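Local coordinates for fibronectin type III domain-containing protein 5 (Homo sapiens, PDB 4LSD), which acts as a muscle-derived hormone, irisin, that is thought to mediate benefits of exercise and browning of white adipose tissue, and dimerises through its fibronectin type III domain, at the interface of chains A and B. Coordinates in Å, arbitrary orientation; residue numbers count along the deposited sequence, not the author numbering. Chains: chain A/B, Fibronectin type III domain-containing protein 5.

The interface of chains A and B. Residues chain A 45-48, 62; chain B 49-52, 59.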
loop_
_atom_site.group_PDB
_atom_site.type_symbol
_atom_site.label_atom_id
_atom_site.label_comp_id
_atom_site.label_asym_id
_atom_site.label_seq_id
_atom_site.Cartn_x
_atom_site.Cartn_y
_atom_site.Cartn_z
HETATM N N MSE A 45 -5.530 12.113 5.276
HETATM C CA MSE A 45 -4.656 11.335 4.403
HETATM C C MSE A 45 -5.398 10.022 4.119
HETATM O O MSE A 45 -5.928 9.399 5.044
HETATM C CB MSE A 45 -3.332 11.071 5.143
HETATM C CG MSE A 45 -2.163 10.533 4.299
HETATM SE SE MSE A 45 -2.073 8.613 4.014
HETATM C CE MSE A 45 -2.688 8.624 2.241
ATOM N N LEU A 46 -5.448 9.611 2.852
ATOM C CA LEU A 46 -6.128 8.364 2.448
ATOM C C LEU A 46 -5.121 7.395 1.847
ATOM O O LEU A 46 -4.557 7.684 0.796
ATOM C CB LEU A 46 -7.152 8.620 1.346
ATOM C CG LEU A 46 -8.157 9.744 1.472
ATOM C CD1 LEU A 46 -8.704 10.039 0.102
ATOM C CD2 LEU A 46 -9.245 9.352 2.445
ATOM N N ARG A 47 -4.904 6.248 2.480
ATOM C CA ARG A 47 -3.955 5.271 1.961
ATOM C C ARG A 47 -4.664 4.057 1.364
ATOM O O ARG A 47 -5.588 3.505 1.966
ATOM C CB ARG A 47 -3.005 4.818 3.069
ATOM C CG ARG A 47 -1.934 3.860 2.593
ATOM C CD ARG A 47 -0.679 3.964 3.451
ATOM N NE ARG A 47 -0.704 3.037 4.574
ATOM C CZ ARG A 47 0.003 3.190 5.688
ATOM N NH1 ARG A 47 0.793 4.249 5.838
ATOM N NH2 ARG A 47 -0.072 2.271 6.648
ATOM N N PHE A 48 -4.227 3.650 0.175
ATOM C CA PHE A 48 -4.814 2.507 -0.514
ATOM C C PHE A 48 -3.767 1.449 -0.871
ATOM O O PHE A 48 -2.751 1.769 -1.482
ATOM C CB PHE A 48 -5.496 2.950 -1.812
ATOM C CG PHE A 48 -6.505 4.035 -1.628
ATOM C CD1 PHE A 48 -6.136 5.378 -1.723
ATOM C CD2 PHE A 48 -7.830 3.716 -1.344
ATOM C CE1 PHE A 48 -7.077 6.389 -1.535
ATOM C CE2 PHE A 48 -8.777 4.714 -1.155
ATOM C CZ PHE A 48 -8.405 6.054 -1.249
ATOM N N TRP A 62 1.854 0.190 7.847
ATOM C CA TRP A 62 2.999 0.798 8.494
ATOM C C TRP A 62 2.872 2.308 8.636
ATOM O O TRP A 62 1.975 2.926 8.069
ATOM C CB TRP A 62 4.232 0.494 7.665
ATOM C CG TRP A 62 4.171 1.158 6.308
ATOM C CD1 TRP A 62 4.821 2.298 5.925
ATOM C CD2 TRP A 62 3.364 0.760 5.179
ATOM N NE1 TRP A 62 4.473 2.638 4.633
ATOM C CE2 TRP A 62 3.585 1.715 4.154
ATOM C CE3 TRP A 62 2.482 -0.305 4.938
ATOM C CZ2 TRP A 62 2.947 1.635 2.908
ATOM C CZ3 TRP A 62 1.851 -0.383 3.699
ATOM C CH2 TRP A 62 2.090 0.583 2.700
ATOM N N ILE B 49 0.422 0.640 -4.356
ATOM C CA ILE B 49 0.170 1.500 -3.202
ATOM C C ILE B 49 -0.099 2.955 -3.589
ATOM O O ILE B 49 0.489 3.472 -4.532
ATOM C CB ILE B 49 1.396 1.547 -2.276
ATOM C CG1 ILE B 49 1.819 0.146 -1.873
ATOM C CG2 ILE B 49 1.096 2.406 -1.058
ATOM C CD1 ILE B 49 3.235 0.111 -1.338
ATOM N N GLN B 50 -0.979 3.625 -2.860
ATOM C CA GLN B 50 -1.203 5.045 -3.116
ATOM C C GLN B 50 -1.628 5.794 -1.868
ATOM O O GLN B 50 -2.242 5.237 -0.951
ATOM C CB GLN B 50 -2.201 5.287 -4.259
ATOM C CG GLN B 50 -3.240 4.239 -4.392
ATOM C CD GLN B 50 -4.115 4.406 -5.618
ATOM O OE1 GLN B 50 -4.267 5.507 -6.168
ATOM N NE2 GLN B 50 -4.727 3.304 -6.041
ATOM N N GLU B 51 -1.232 7.057 -1.820
ATOM C CA GLU B 51 -1.572 7.932 -0.713
ATOM C C GLU B 51 -2.056 9.231 -1.330
ATOM O O GLU B 51 -1.436 9.761 -2.250
ATOM C CB GLU B 51 -0.354 8.178 0.188
ATOM C CG GLU B 51 -0.035 7.004 1.075
ATOM C CD GLU B 51 1.114 7.262 2.017
ATOM O OE1 GLU B 51 1.606 8.412 2.067
ATOM O OE2 GLU B 51 1.520 6.306 2.712
ATOM N N VAL B 52 -3.189 9.721 -0.846
ATOM C CA VAL B 52 -3.747 10.960 -1.362
ATOM C C VAL B 52 -3.830 11.957 -0.204
ATOM O O VAL B 52 -4.141 11.586 0.936
ATOM C CB VAL B 52 -5.143 10.719 -1.989
ATOM C CG1 VAL B 52 -5.541 11.911 -2.849
ATOM C CG2 VAL B 52 -5.120 9.449 -2.843
ATOM N N CYS B 59 8.254 6.631 0.442
ATOM C CA CYS B 59 7.351 5.584 0.856
ATOM C C CYS B 59 8.186 4.382 1.232
ATOM O O CYS B 59 9.038 3.938 0.466
ATOM C CB CYS B 59 6.396 5.223 -0.281
ATOM S SG CYS B 59 5.187 3.940 0.130
#
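Strand 46-52 of chain A pairs antiparallel with its counterpart in chain B, A:Leu46 facing B:Val52 and A:Phe48 facing B:Gln50, a worked example of dimerization by a continuous intersubunit beta-sheet. Backbone hydrogen bonds run in both directions here: A:Leu46 N to B:Val52 O and B:Val52 N to A:Leu46 O, each 3.0 Å, then A:Phe48 N to B:Gln50 O and B:Gln50 N to A:Phe48 O.

Such bonds ask little of sequence, and the side chains on the two faces add the particulars. On one face A:Arg47, a residue required for dimerization, lies alongside B:Glu51, both side chains pointing the same way. CG of A:Arg47 is anti to its backbone N (chi1 -177°), and the side chain bends further along, at chi3, to carry the guanidinium over the indole of A:Trp62, with CZ about 4.1 Å above the ring plane. NH1 and NH2 both grip the backbone O of A:Trp62, at 2.8 and 2.6 Å, the NH2 bond falling on a carbonyl lone pair. This fixes the guanidinium's rotation with its plane 24° from the carboxylate of B:Glu51, whose OE2 forms a rather long salt bridge to NH1 (3.8 Å). An alanine in place of A:Arg47 would probably leave the carboxylate of B:Glu51 without its countercharge and the indole of A:Trp62 without its cover. The position of the selenomethionine A:Met45 side chain against B:Glu51 is doubtful.

The opposite face is more apolar. With CG anti to its carbonyl carbon (chi1 -54°), A:Phe48 brings ring atom CE1 to 3.9 Å from CG2 of B:Val52, while its CB meets CG of B:Gln50 at 3.7 Å.

The whole interface is two-fold symmetric, so these contacts recur with the chains exchanged; the paired strands bridge the two fibronectin type III domains, while A:Trp62 stands just after strand 58-61.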